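Chitinase (Chromobacterium violaceum, PDB 4TXG) probably hydrolyses the glycosidic bonds of chitin as a family 18 glycoside hydrolase that also carries a carbohydrate-binding module. Local coordinates at residues A[410-422]-A[428-442]. Residues are numbered along the deposited sequence; the frame is centred on the assembly and turned at random.
With CS (cesium ion), chain F.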
loop_
_atom_site.group_PDB
_atom_site.type_symbol
_atom_site.label_atom_id
_atom_site.label_comp_id
_atom_site.label_asym_id
_atom_site.label_seq_id
_atom_site.Cartn_x
_atom_site.Cartn_y
_atom_site.Cartn_z
ATOM N N ASN A 410 -11.600 7.058 -8.350
ATOM C CA ASN A 410 -10.192 6.775 -8.152
ATOM C C ASN A 410 -9.956 5.809 -6.979
ATOM O O ASN A 410 -9.009 5.021 -6.981
ATOM C CB ASN A 410 -9.455 8.098 -7.925
ATOM C CG ASN A 410 -7.969 7.912 -7.807
ATOM O OD1 ASN A 410 -7.406 7.999 -6.726
ATOM N ND2 ASN A 410 -7.329 7.620 -8.920
ATOM N N ALA A 411 -10.853 5.842 -5.997
ATOM C CA ALA A 411 -10.612 5.152 -4.735
ATOM C C ALA A 411 -11.914 4.708 -4.068
ATOM O O ALA A 411 -12.144 5.009 -2.902
ATOM C CB ALA A 411 -9.827 6.061 -3.799
ATOM N N ALA A 412 -12.773 4.012 -4.809
ATOM C CA ALA A 412 -14.031 3.542 -4.226
ATOM C C ALA A 412 -13.802 2.766 -2.926
ATOM O O ALA A 412 -12.904 1.934 -2.848
ATOM C CB ALA A 412 -14.786 2.664 -5.230
ATOM N N LEU A 413 -14.613 3.036 -1.905
ATOM C CA LEU A 413 -14.545 2.237 -0.677
ATOM C C LEU A 413 -15.089 0.824 -0.904
ATOM O O LEU A 413 -14.503 -0.159 -0.448
ATOM C CB LEU A 413 -15.334 2.907 0.448
ATOM C CG LEU A 413 -15.409 2.148 1.775
ATOM C CD1 LEU A 413 -14.016 1.879 2.326
ATOM C CD2 LEU A 413 -16.245 2.925 2.785
ATOM N N TYR A 414 -16.226 0.749 -1.592
ATOM C CA TYR A 414 -16.944 -0.506 -1.820
ATOM C C TYR A 414 -17.191 -0.803 -3.292
ATOM O O TYR A 414 -17.158 0.089 -4.131
ATOM C CB TYR A 414 -18.322 -0.467 -1.157
ATOM C CG TYR A 414 -18.377 -0.388 0.347
ATOM C CD1 TYR A 414 -17.549 -1.168 1.147
ATOM C CD2 TYR A 414 -19.324 0.424 0.969
ATOM C CE1 TYR A 414 -17.637 -1.115 2.526
ATOM C CE2 TYR A 414 -19.418 0.490 2.342
ATOM C CZ TYR A 414 -18.579 -0.287 3.115
ATOM O OH TYR A 414 -18.687 -0.225 4.482
ATOM N N ASP A 415 -17.499 -2.062 -3.578
ATOM C CA ASP A 415 -18.090 -2.454 -4.851
ATOM C C ASP A 415 -19.584 -2.068 -4.866
ATOM O O ASP A 415 -20.241 -2.147 -3.824
ATOM C CB ASP A 415 -17.930 -3.957 -5.052
ATOM C CG ASP A 415 -18.395 -4.411 -6.420
ATOM O OD1 ASP A 415 -17.627 -4.236 -7.390
ATOM O OD2 ASP A 415 -19.528 -4.918 -6.518
ATOM N N ASP A 416 -20.104 -1.647 -6.024
ATOM C CA ASP A 416 -21.540 -1.338 -6.169
ATOM C C ASP A 416 -22.200 -2.247 -7.206
ATOM O O ASP A 416 -23.358 -2.043 -7.584
ATOM C CB ASP A 416 -21.761 0.152 -6.535
ATOM C CG ASP A 416 -21.333 0.508 -7.975
ATOM O OD1 ASP A 416 -20.657 -0.298 -8.650
ATOM O OD2 ASP A 416 -21.666 1.633 -8.431
ATOM N N GLY A 417 -21.464 -3.256 -7.656
ATOM C CA GLY A 417 -21.997 -4.218 -8.605
ATOM C C GLY A 417 -21.996 -3.701 -10.034
ATOM O O GLY A 417 -22.444 -4.395 -10.952
ATOM N N LYS A 418 -21.485 -2.489 -10.235
ATOM C CA LYS A 418 -21.601 -1.832 -11.543
ATOM C C LYS A 418 -20.277 -1.286 -12.103
ATOM O O LYS A 418 -20.292 -0.484 -13.036
ATOM C CB LYS A 418 -22.607 -0.683 -11.459
ATOM C CG LYS A 418 -24.032 -1.093 -11.123
ATOM C CD LYS A 418 -24.926 0.139 -11.035
ATOM C CE LYS A 418 -26.080 -0.061 -10.068
ATOM N NZ LYS A 418 -25.598 -0.189 -8.661
ATOM N N ASP A 419 -19.143 -1.702 -11.541
ATOM C CA ASP A 419 -17.847 -1.240 -12.053
ATOM C C ASP A 419 -17.727 -1.624 -13.527
ATOM O O ASP A 419 -17.761 -2.805 -13.860
ATOM C CB ASP A 419 -16.681 -1.830 -11.250
ATOM C CG ASP A 419 -15.331 -1.240 -11.659
ATOM O OD1 ASP A 419 -14.913 -1.433 -12.818
ATOM O OD2 ASP A 419 -14.676 -0.588 -10.819
ATOM N N ALA A 420 -17.609 -0.626 -14.403
ATOM C CA ALA A 420 -17.683 -0.859 -15.844
ATOM C C ALA A 420 -16.526 -1.720 -16.350
ATOM O O ALA A 420 -16.662 -2.444 -17.343
ATOM C CB ALA A 420 -17.716 0.473 -16.591
ATOM N N GLU A 421 -15.383 -1.638 -15.672
ATOM C CA GLU A 421 -14.227 -2.440 -16.056
ATOM C C GLU A 421 -14.453 -3.903 -15.696
ATOM O O GLU A 421 -14.222 -4.802 -16.512
ATOM C CB GLU A 421 -12.954 -1.918 -15.390
ATOM C CG GLU A 421 -11.694 -2.637 -15.831
ATOM C CD GLU A 421 -10.423 -1.911 -15.425
ATOM O OE1 GLU A 421 -9.329 -2.388 -15.799
ATOM O OE2 GLU A 421 -10.505 -0.861 -14.748
ATOM N N LEU A 422 -14.913 -4.140 -14.472
ATOM C CA LEU A 422 -15.229 -5.493 -14.025
ATOM C C LEU A 422 -16.327 -6.120 -14.882
ATOM O O LEU A 422 -16.261 -7.305 -15.200
ATOM C CB LEU A 422 -15.636 -5.485 -12.545
ATOM C CG LEU A 422 -14.505 -5.076 -11.597
ATOM C CD1 LEU A 422 -14.930 -5.288 -10.139
ATOM C CD2 LEU A 422 -13.246 -5.857 -11.898
ATOM N N TYR A 428 -18.564 -9.977 -12.717
ATOM C CA TYR A 428 -19.770 -10.134 -11.909
ATOM C C TYR A 428 -20.563 -11.361 -12.323
ATOM O O TYR A 428 -21.215 -11.988 -11.497
ATOM C CB TYR A 428 -20.671 -8.897 -12.003
ATOM C CG TYR A 428 -20.071 -7.643 -11.416
ATOM C CD1 TYR A 428 -19.754 -7.563 -10.060
ATOM C CD2 TYR A 428 -19.853 -6.527 -12.210
ATOM C CE1 TYR A 428 -19.215 -6.404 -9.521
ATOM C CE2 TYR A 428 -19.326 -5.366 -11.679
ATOM C CZ TYR A 428 -19.006 -5.313 -10.342
ATOM O OH TYR A 428 -18.479 -4.147 -9.826
ATOM N N SER A 429 -20.511 -11.694 -13.609
ATOM C CA SER A 429 -21.350 -12.753 -14.147
ATOM C C SER A 429 -20.767 -14.160 -14.030
ATOM O O SER A 429 -21.505 -15.135 -14.151
ATOM C CB SER A 429 -21.668 -12.470 -15.615
ATOM O OG SER A 429 -22.356 -11.233 -15.735
ATOM N N THR A 430 -19.465 -14.292 -13.805
ATOM C CA THR A 430 -18.897 -15.644 -13.765
ATOM C C THR A 430 -19.181 -16.248 -12.388
ATOM O O THR A 430 -18.840 -15.667 -11.355
ATOM C CB THR A 430 -17.377 -15.658 -14.103
ATOM O OG1 THR A 430 -16.876 -17.002 -14.038
ATOM C CG2 THR A 430 -16.584 -14.774 -13.161
ATOM N N PRO A 431 -19.855 -17.404 -12.375
ATOM C CA PRO A 431 -20.327 -18.024 -11.132
ATOM C C PRO A 431 -19.226 -18.219 -10.094
ATOM O O PRO A 431 -19.485 -18.005 -8.912
ATOM C CB PRO A 431 -20.861 -19.384 -11.593
ATOM C CG PRO A 431 -21.190 -19.201 -13.038
ATOM C CD PRO A 431 -20.215 -18.191 -13.569
ATOM N N GLN A 432 -18.033 -18.616 -10.537
ATOM C CA GLN A 432 -16.921 -18.913 -9.632
ATOM C C GLN A 432 -16.506 -17.730 -8.753
ATOM O O GLN A 432 -15.931 -17.924 -7.686
ATOM C CB GLN A 432 -15.701 -19.384 -10.428
ATOM C CG GLN A 432 -15.889 -20.701 -11.180
ATOM C CD GLN A 432 -16.200 -20.492 -12.649
ATOM O OE1 GLN A 432 -17.034 -19.658 -13.011
ATOM N NE2 GLN A 432 -15.516 -21.243 -13.507
ATOM N N TYR A 433 -16.771 -16.506 -9.201
ATOM C CA TYR A 433 -16.333 -15.335 -8.443
ATOM C C TYR A 433 -17.324 -14.940 -7.342
ATOM O O TYR A 433 -17.051 -14.044 -6.546
ATOM C CB TYR A 433 -16.091 -14.160 -9.381
ATOM C CG TYR A 433 -14.717 -14.153 -10.023
ATOM C CD1 TYR A 433 -14.190 -15.295 -10.613
ATOM C CD2 TYR A 433 -13.951 -12.995 -10.052
ATOM C CE1 TYR A 433 -12.930 -15.282 -11.209
ATOM C CE2 TYR A 433 -12.694 -12.979 -10.650
ATOM C CZ TYR A 433 -12.192 -14.116 -11.218
ATOM O OH TYR A 433 -10.947 -14.077 -11.812
ATOM N N GLY A 434 -18.463 -15.624 -7.289
ATOM C CA GLY A 434 -19.404 -15.458 -6.190
ATOM C C GLY A 434 -19.868 -14.031 -5.945
ATOM O O GLY A 434 -20.068 -13.625 -4.797
ATOM N N ASN A 435 -20.034 -13.285 -7.032
ATOM C CA ASN A 435 -20.427 -11.873 -7.007
ATOM C C ASN A 435 -19.577 -10.981 -6.110
ATOM O O ASN A 435 -20.071 -10.019 -5.514
ATOM C CB ASN A 435 -21.885 -11.742 -6.614
ATOM C CG ASN A 435 -22.807 -12.139 -7.743
ATOM O OD1 ASN A 435 -23.319 -13.252 -7.763
ATOM N ND2 ASN A 435 -22.985 -11.240 -8.720
ATOM N N ILE A 436 -18.291 -11.295 -6.047
ATOM C CA ILE A 436 -17.331 -10.430 -5.382
ATOM C C ILE A 436 -16.655 -9.526 -6.403
ATOM O O ILE A 436 -15.987 -10.010 -7.313
ATOM C CB ILE A 436 -16.275 -11.251 -4.633
ATOM C CG1 ILE A 436 -16.963 -12.055 -3.514
ATOM C CG2 ILE A 436 -15.172 -10.339 -4.070
ATOM C CD1 ILE A 436 -16.013 -12.785 -2.606
ATOM N N GLY A 437 -16.845 -8.215 -6.261
ATOM C CA GLY A 437 -16.119 -7.248 -7.079
ATOM C C GLY A 437 -14.931 -6.713 -6.294
ATOM O O GLY A 437 -15.074 -6.424 -5.115
ATOM N N TYR A 438 -13.766 -6.566 -6.929
ATOM C CA TYR A 438 -12.538 -6.366 -6.150
ATOM C C TYR A 438 -11.835 -5.016 -6.299
ATOM O O TYR A 438 -10.841 -4.779 -5.616
ATOM C CB TYR A 438 -11.525 -7.472 -6.476
ATOM C CG TYR A 438 -11.208 -7.584 -7.944
ATOM C CD1 TYR A 438 -10.215 -6.801 -8.524
ATOM C CD2 TYR A 438 -11.915 -8.460 -8.753
ATOM C CE1 TYR A 438 -9.937 -6.894 -9.876
ATOM C CE2 TYR A 438 -11.638 -8.564 -10.099
ATOM C CZ TYR A 438 -10.653 -7.784 -10.653
ATOM O OH TYR A 438 -10.392 -7.894 -11.999
ATOM N N LEU A 439 -12.324 -4.134 -7.171
ATOM C CA LEU A 439 -11.652 -2.848 -7.382
ATOM C C LEU A 439 -12.120 -1.823 -6.354
ATOM O O LEU A 439 -12.741 -0.811 -6.694
ATOM C CB LEU A 439 -11.899 -2.318 -8.807
ATOM C CG LEU A 439 -11.114 -3.009 -9.925
ATOM C CD1 LEU A 439 -11.398 -2.364 -11.273
ATOM C CD2 LEU A 439 -9.617 -2.975 -9.617
ATOM N N ASN A 440 -11.825 -2.088 -5.091
ATOM C CA ASN A 440 -12.268 -1.194 -4.033
ATOM C C ASN A 440 -11.437 -1.383 -2.776
ATOM O O ASN A 440 -10.808 -2.418 -2.584
ATOM C CB ASN A 440 -13.760 -1.414 -3.734
ATOM C CG ASN A 440 -14.073 -2.858 -3.360
ATOM O OD1 ASN A 440 -13.980 -3.235 -2.196
ATOM N ND2 ASN A 440 -14.435 -3.674 -4.352
ATOM N N THR A 441 -11.436 -0.351 -1.940
ATOM C CA THR A 441 -10.629 -0.290 -0.726
ATOM C C THR A 441 -10.948 -1.429 0.236
ATOM O O THR A 441 -10.043 -2.047 0.812
ATOM C CB THR A 441 -10.856 1.069 -0.031
ATOM O OG1 THR A 441 -10.503 2.113 -0.951
ATOM C CG2 THR A 441 -10.009 1.207 1.238
ATOM N N ASP A 442 -12.236 -1.717 0.382
ATOM C CA ASP A 442 -12.701 -2.751 1.309
ATOM C C ASP A 442 -12.133 -4.111 0.907
ATOM O O ASP A 442 -11.698 -4.882 1.775
ATOM C CB ASP A 442 -14.238 -2.775 1.341
ATOM C CG ASP A 442 -14.802 -3.808 2.298
ATOM O OD1 ASP A 442 -14.991 -3.495 3.497
ATOM O OD2 ASP A 442 -15.091 -4.936 1.844
HETATM CS CS CS F . -20.185 -9.124 -15.587
HETATM O O HOH W 1 -16.159 -0.244 -6.743
HETATM O O HOH W 2 -15.174 -3.115 -7.063
HETATM O O HOH W 3 -20.783 -7.389 -6.373
HETATM O O HOH W 4 -14.054 0.675 -8.422
HETATM O O HOH W 5 -22.407 -7.146 -15.025
#
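Tyr428 reaches into the turn formed by 415-419, where its OH donates to Asp415 OD1 (2.6 Å) on the syn side of the carboxylate and accepts from the backbone N of Asp419 (3.1 Å). The two bonds settle the direction of the hydroxyl proton; Gly417 O lies over one face of the ring, offset toward the rim, while Leu422 CB packs against CE2. The other oxygen, Asp415 OD2, accepts from Gly417 N in an Asx turn, and a water lies between it and Asn435 O, within bonding distance of both. At Gly437 the chain passes so close that its CA lies 3.4 Å from Asp415 OD1. Leu422 CD2 then meets the phenol end of Tyr438, 3.5 Å from CZ, and also touches Leu439 CD1. Both segments belong to the long excursion between strands 391-395 and 457-462, neighbouring parallel strands of the TIM barrel of family 18 enzymes. Leu439 CD1 lies beside the carboxylate of Asp419, which N-caps helix 420-424 through OD1 and bonds His400 through OD2. Asn440, with CG wedged between its own N and carbonyl carbon (chi1 57°), brings its amide beside the backbone N of Asp415; ND2 bonds Gly437 O and a water shared with Asp415 OD1, while OD1 caps Trp443 N. The first turn of helix 441-448 is met by consecutive carbonyls, Thr441 N bonding Ala412 O at 2.9 Å (169° at the hydrogen) and Asp442 N bonding Leu413 O at 2.9 Å. Asp442 CB sits at the edge of the Tyr414 ring, 3.7 Å from CD1, and Asp442 OD2 accepts from Leu730 N and OD1 from Trp591 NE1.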